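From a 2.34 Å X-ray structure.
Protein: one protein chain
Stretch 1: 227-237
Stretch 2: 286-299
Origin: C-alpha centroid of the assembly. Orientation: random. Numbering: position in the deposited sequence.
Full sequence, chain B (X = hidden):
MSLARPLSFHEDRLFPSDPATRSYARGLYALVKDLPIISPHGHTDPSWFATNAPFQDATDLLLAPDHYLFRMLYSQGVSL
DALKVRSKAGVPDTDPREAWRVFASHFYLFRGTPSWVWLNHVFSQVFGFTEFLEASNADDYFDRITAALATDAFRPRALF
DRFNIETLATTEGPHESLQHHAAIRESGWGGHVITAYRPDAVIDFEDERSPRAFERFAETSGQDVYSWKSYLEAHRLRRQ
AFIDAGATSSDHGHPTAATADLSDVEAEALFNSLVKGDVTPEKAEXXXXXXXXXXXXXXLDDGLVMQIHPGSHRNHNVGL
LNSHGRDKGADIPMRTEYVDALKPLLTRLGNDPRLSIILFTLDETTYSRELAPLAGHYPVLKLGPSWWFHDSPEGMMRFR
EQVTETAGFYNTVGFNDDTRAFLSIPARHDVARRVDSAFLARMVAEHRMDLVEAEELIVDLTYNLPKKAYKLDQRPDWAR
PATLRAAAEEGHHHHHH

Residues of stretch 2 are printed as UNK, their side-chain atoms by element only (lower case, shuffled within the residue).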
# COMPACT_ATOMS: atom_id res chain seq x y z
N SER B 227 3.47 -13.09 -42.18
CA SER B 227 3.74 -14.53 -42.08
C SER B 227 4.76 -14.74 -40.96
O SER B 227 5.74 -13.99 -40.86
CB SER B 227 4.24 -15.09 -43.41
OG SER B 227 4.90 -16.33 -43.24
N TRP B 228 4.54 -15.77 -40.14
CA TRP B 228 5.16 -15.90 -38.82
C TRP B 228 6.69 -15.89 -38.73
O TRP B 228 7.26 -15.03 -38.07
CB TRP B 228 4.59 -17.11 -38.08
CG TRP B 228 5.19 -17.39 -36.72
CD1 TRP B 228 5.85 -18.52 -36.34
CD2 TRP B 228 5.18 -16.52 -35.57
NE1 TRP B 228 6.25 -18.43 -35.03
CE2 TRP B 228 5.85 -17.21 -34.53
CE3 TRP B 228 4.68 -15.24 -35.32
CZ2 TRP B 228 6.02 -16.65 -33.26
CZ3 TRP B 228 4.85 -14.69 -34.06
CH2 TRP B 228 5.52 -15.40 -33.04
N LYS B 229 7.33 -16.85 -39.40
CA LYS B 229 8.78 -16.98 -39.31
C LYS B 229 9.54 -15.78 -39.87
O LYS B 229 10.64 -15.46 -39.41
CB LYS B 229 9.25 -18.29 -39.98
CG LYS B 229 9.31 -19.47 -39.00
CD LYS B 229 9.31 -20.82 -39.72
CE LYS B 229 7.89 -21.28 -40.06
NZ LYS B 229 7.88 -22.54 -40.86
N SER B 230 8.93 -15.09 -40.83
CA SER B 230 9.53 -13.89 -41.40
C SER B 230 9.08 -12.60 -40.71
O SER B 230 9.64 -11.53 -40.96
CB SER B 230 9.31 -13.82 -42.92
OG SER B 230 7.94 -13.87 -43.24
N TYR B 231 8.08 -12.70 -39.84
CA TYR B 231 7.71 -11.62 -38.93
C TYR B 231 8.76 -11.58 -37.82
O TYR B 231 9.20 -10.51 -37.39
CB TYR B 231 6.31 -11.86 -38.35
CG TYR B 231 5.93 -11.02 -37.15
CD1 TYR B 231 5.42 -9.72 -37.30
CD2 TYR B 231 6.05 -11.53 -35.85
CE1 TYR B 231 5.07 -8.96 -36.20
CE2 TYR B 231 5.71 -10.77 -34.75
CZ TYR B 231 5.21 -9.49 -34.93
OH TYR B 231 4.86 -8.74 -33.83
N LEU B 232 9.16 -12.77 -37.39
CA LEU B 232 10.23 -12.93 -36.42
C LEU B 232 11.59 -12.52 -36.98
O LEU B 232 12.39 -11.91 -36.27
CB LEU B 232 10.27 -14.36 -35.89
CG LEU B 232 9.12 -14.81 -34.99
CD1 LEU B 232 9.43 -16.18 -34.42
CD2 LEU B 232 8.88 -13.80 -33.88
N GLU B 233 11.84 -12.85 -38.25
CA GLU B 233 13.05 -12.38 -38.94
C GLU B 233 13.09 -10.86 -39.09
O GLU B 233 14.16 -10.26 -39.01
CB GLU B 233 13.20 -13.02 -40.32
CG GLU B 233 14.28 -14.10 -40.37
CD GLU B 233 15.65 -13.60 -39.97
OE1 GLU B 233 16.11 -12.58 -40.54
OE2 GLU B 233 16.29 -14.22 -39.09
N ALA B 234 11.92 -10.26 -39.30
CA ALA B 234 11.80 -8.81 -39.39
C ALA B 234 12.11 -8.12 -38.07
O ALA B 234 12.63 -7.01 -38.06
CB ALA B 234 10.41 -8.44 -39.87
N HIS B 235 11.79 -8.78 -36.96
CA HIS B 235 12.12 -8.27 -35.63
C HIS B 235 13.62 -8.37 -35.33
O HIS B 235 14.19 -7.47 -34.72
CB HIS B 235 11.36 -9.02 -34.55
CG HIS B 235 10.01 -8.45 -34.24
ND1 HIS B 235 9.85 -7.20 -33.67
CD2 HIS B 235 8.77 -8.96 -34.38
CE1 HIS B 235 8.56 -6.96 -33.49
NE2 HIS B 235 7.89 -8.02 -33.91
N ARG B 236 14.23 -9.46 -35.77
CA ARG B 236 15.66 -9.67 -35.59
C ARG B 236 16.49 -8.67 -36.38
O ARG B 236 17.45 -8.09 -35.85
CB ARG B 236 16.06 -11.09 -35.98
CG ARG B 236 15.64 -12.15 -34.99
CD ARG B 236 16.23 -13.51 -35.35
NE ARG B 236 15.35 -14.58 -34.90
CZ ARG B 236 14.50 -15.25 -35.69
NH1 ARG B 236 14.43 -14.99 -36.99
NH2 ARG B 236 13.74 -16.20 -35.17
N LEU B 237 16.11 -8.45 -37.63
CA LEU B 237 16.78 -7.49 -38.50
C LEU B 237 16.64 -6.05 -38.02
O LEU B 237 17.57 -5.25 -38.13
CB LEU B 237 16.28 -7.61 -39.95
CG LEU B 237 16.62 -8.88 -40.75
CD1 LEU B 237 16.11 -8.73 -42.17
CD2 LEU B 237 18.11 -9.20 -40.75
N UNK B 286 -2.81 -12.96 -25.41
CA UNK B 286 -1.96 -14.15 -25.53
C UNK B 286 -0.77 -13.88 -26.44
O UNK B 286 0.33 -14.33 -26.16
c UNK B 286 -1.12 -17.09 -25.13
c UNK B 286 -2.56 -16.75 -25.50
c UNK B 286 -3.10 -17.80 -26.45
c UNK B 286 -2.77 -15.33 -26.07
N UNK B 287 -0.99 -13.14 -27.53
CA UNK B 287 0.08 -12.83 -28.47
C UNK B 287 1.08 -11.86 -27.86
O UNK B 287 2.28 -12.07 -27.99
c UNK B 287 -0.47 -12.29 -29.79
c UNK B 287 2.15 -13.04 -32.46
c UNK B 287 1.93 -10.64 -32.23
c UNK B 287 0.97 -10.82 -31.25
c UNK B 287 2.52 -11.75 -32.84
c UNK B 287 1.18 -13.21 -31.47
c UNK B 287 0.58 -12.11 -30.85
N UNK B 288 0.58 -10.82 -27.18
CA UNK B 288 1.44 -9.89 -26.43
C UNK B 288 2.26 -10.61 -25.35
O UNK B 288 3.44 -10.31 -25.16
c UNK B 288 -2.81 -6.93 -25.21
n UNK B 288 -3.60 -7.31 -24.21
c UNK B 288 0.60 -8.79 -25.81
c UNK B 288 -0.53 -6.56 -26.09
c UNK B 288 0.10 -7.75 -26.80
n UNK B 288 -3.36 -6.52 -26.34
n UNK B 288 -1.49 -6.96 -25.07
N UNK B 289 1.63 -11.56 -24.66
CA UNK B 289 2.30 -12.46 -23.74
C UNK B 289 3.36 -13.35 -24.41
O UNK B 289 4.47 -13.47 -23.91
c UNK B 289 1.27 -13.33 -23.01
N UNK B 290 3.01 -13.96 -25.54
CA UNK B 290 3.94 -14.83 -26.26
C UNK B 290 5.12 -14.05 -26.82
O UNK B 290 6.25 -14.53 -26.79
c UNK B 290 4.96 -17.48 -27.43
c UNK B 290 3.23 -15.60 -27.39
n UNK B 290 6.22 -17.68 -27.81
o UNK B 290 4.45 -18.07 -26.48
c UNK B 290 4.16 -16.47 -28.25
N UNK B 291 4.86 -12.84 -27.29
CA UNK B 291 5.90 -11.96 -27.81
C UNK B 291 6.89 -11.45 -26.76
O UNK B 291 8.03 -11.17 -27.10
c UNK B 291 4.72 -11.18 -29.95
c UNK B 291 7.09 -11.03 -31.34
s UNK B 291 5.80 -12.20 -30.99
c UNK B 291 5.30 -10.79 -28.59
N UNK B 292 6.46 -11.34 -25.50
CA UNK B 292 7.37 -11.01 -24.41
C UNK B 292 8.45 -12.08 -24.29
O UNK B 292 9.63 -11.76 -24.17
c UNK B 292 6.12 -9.43 -22.74
c UNK B 292 5.71 -9.35 -21.27
c UNK B 292 6.64 -10.84 -23.08
c UNK B 292 7.14 -8.34 -23.07
N UNK B 293 8.03 -13.34 -24.35
CA UNK B 293 8.95 -14.49 -24.34
C UNK B 293 9.80 -14.54 -25.61
O UNK B 293 10.98 -14.90 -25.56
o UNK B 293 7.47 -15.77 -22.93
c UNK B 293 8.16 -15.80 -24.17
c UNK B 293 9.08 -17.03 -24.19
N UNK B 294 9.21 -14.17 -26.73
CA UNK B 294 9.89 -14.23 -28.01
C UNK B 294 11.01 -13.20 -28.09
O UNK B 294 12.08 -13.49 -28.61
o UNK B 294 9.98 -17.18 -30.60
c UNK B 294 9.10 -16.43 -30.13
o UNK B 294 8.13 -16.87 -29.47
c UNK B 294 8.89 -14.07 -29.15
c UNK B 294 9.21 -14.93 -30.38
N UNK B 295 10.77 -12.01 -27.52
CA UNK B 295 11.78 -10.94 -27.45
C UNK B 295 12.93 -11.30 -26.53
O UNK B 295 14.06 -10.87 -26.73
c UNK B 295 11.16 -9.61 -26.99
s UNK B 295 10.83 -8.21 -29.42
c UNK B 295 10.16 -8.96 -27.94
c UNK B 295 10.39 -9.43 -30.66
N UNK B 296 12.63 -12.09 -25.50
CA UNK B 296 13.62 -12.55 -24.54
C UNK B 296 14.50 -13.64 -25.14
O UNK B 296 15.68 -13.72 -24.82
c UNK B 296 12.94 -13.07 -23.30
N UNK B 297 13.91 -14.46 -26.00
CA UNK B 297 14.64 -15.48 -26.77
C UNK B 297 15.58 -14.86 -27.81
O UNK B 297 16.61 -15.44 -28.14
c UNK B 297 12.33 -18.57 -27.29
c UNK B 297 13.65 -16.42 -27.46
c UNK B 297 12.99 -17.43 -26.53
n UNK B 297 10.22 -19.42 -28.27
c UNK B 297 10.87 -18.29 -27.55
N UNK B 298 15.21 -13.69 -28.33
CA UNK B 298 16.07 -12.93 -29.23
C UNK B 298 17.20 -12.26 -28.45
O UNK B 298 18.32 -12.17 -28.94
c UNK B 298 14.47 -12.41 -31.17
c UNK B 298 12.18 -12.17 -32.68
c UNK B 298 15.28 -11.88 -30.00
s UNK B 298 13.42 -11.14 -31.90
N UNK B 299 16.87 -11.80 -27.24
CA UNK B 299 17.83 -11.16 -26.34
C UNK B 299 18.95 -12.10 -25.89
O UNK B 299 20.05 -11.66 -25.57
c UNK B 299 17.11 -10.60 -25.12
o UNK B 299 16.47 -9.39 -25.42

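Position 286 carries four carbons forked at the second, out of reach of stretch 1: Leu 286. Position 287 has one carbon and then a ring of six carbons, without a hydroxyl. The ring presents its edge to two aromatics, one carbon lying 3.5 Å from Trp 228 CZ3 and another 3.8 Å from Tyr 231 CE2. This is Phe 287.

Position 288 shows three carbons, a nitrogen, and a carbon bearing two more nitrogens, out of reach of stretch 1: Arg 288. Position 289, a single carbon, is Ala 289. At 290 three carbons end in one oxygen and one nitrogen; the CA-to-CB bond points toward stretch 1, yet the side chain makes no contact within 4.5 Å. This is Gln 290.

Position 291 is an unbranched run of two carbons, sulfur and carbon, a knob in a hole made by Trp 228, Tyr 231, Leu 232 and His 235. The sulfur meets the edge of the indole, 3.8 Å from Trp 228 CH2, while the terminal carbon reaches 3.7 Å from Tyr 231 CE2: Met 291.

Position 292, four carbons forked at the second, is Leu 292; 293, one carbon carrying an oxygen and a carbon, is Thr 293. Neither touches stretch 1. Position 294 has three carbons ending in two oxygens. Its second carbon packs 3.7 Å from Leu 232 CD2, and one oxygen reaches the indole edge, 4.3 Å from Trp 228 CZ2. This is Glu 294, whose OE2 also accepts a hydrogen bond from Gln 290 NE2 at 2.7 Å.

Position 295 is again two carbons, sulfur, carbon. The terminal carbon lies over one face of the imidazole, 3.7 Å from His 235 CG, a CH-pi contact: Met 295. Position 296, one carbon, is Ala 296. Position 297, four carbons in a row ending in nitrogen, is Lys 297; its NZ makes a salt bridge with Glu 294 OE1 at 3.2 Å, its hydrogen bond weak. Position 298 is two carbons, sulfur, carbon, unbranched, with the largest covered area. Its terminal carbon sits 3.6 Å from Leu 232 O and its sulfur 3.9 Å from Arg 236 CG: Met 298. Position 299, one carbon and one oxygen, is Ser 299, out of reach.

The helices cross at -52°, axes 11.2 Å apart at closest approach, and no hydrogen bond joins them. Long side chains fill the gap. Some polar groups pair within their own helix, as where His 235 NE2 donates to Tyr 231 OH at 3.1 Å, linking two walls of the hole around Met 291; others bond elsewhere in the structure.

Stretch 2 286-299: LFRAQMLTEMAKMS
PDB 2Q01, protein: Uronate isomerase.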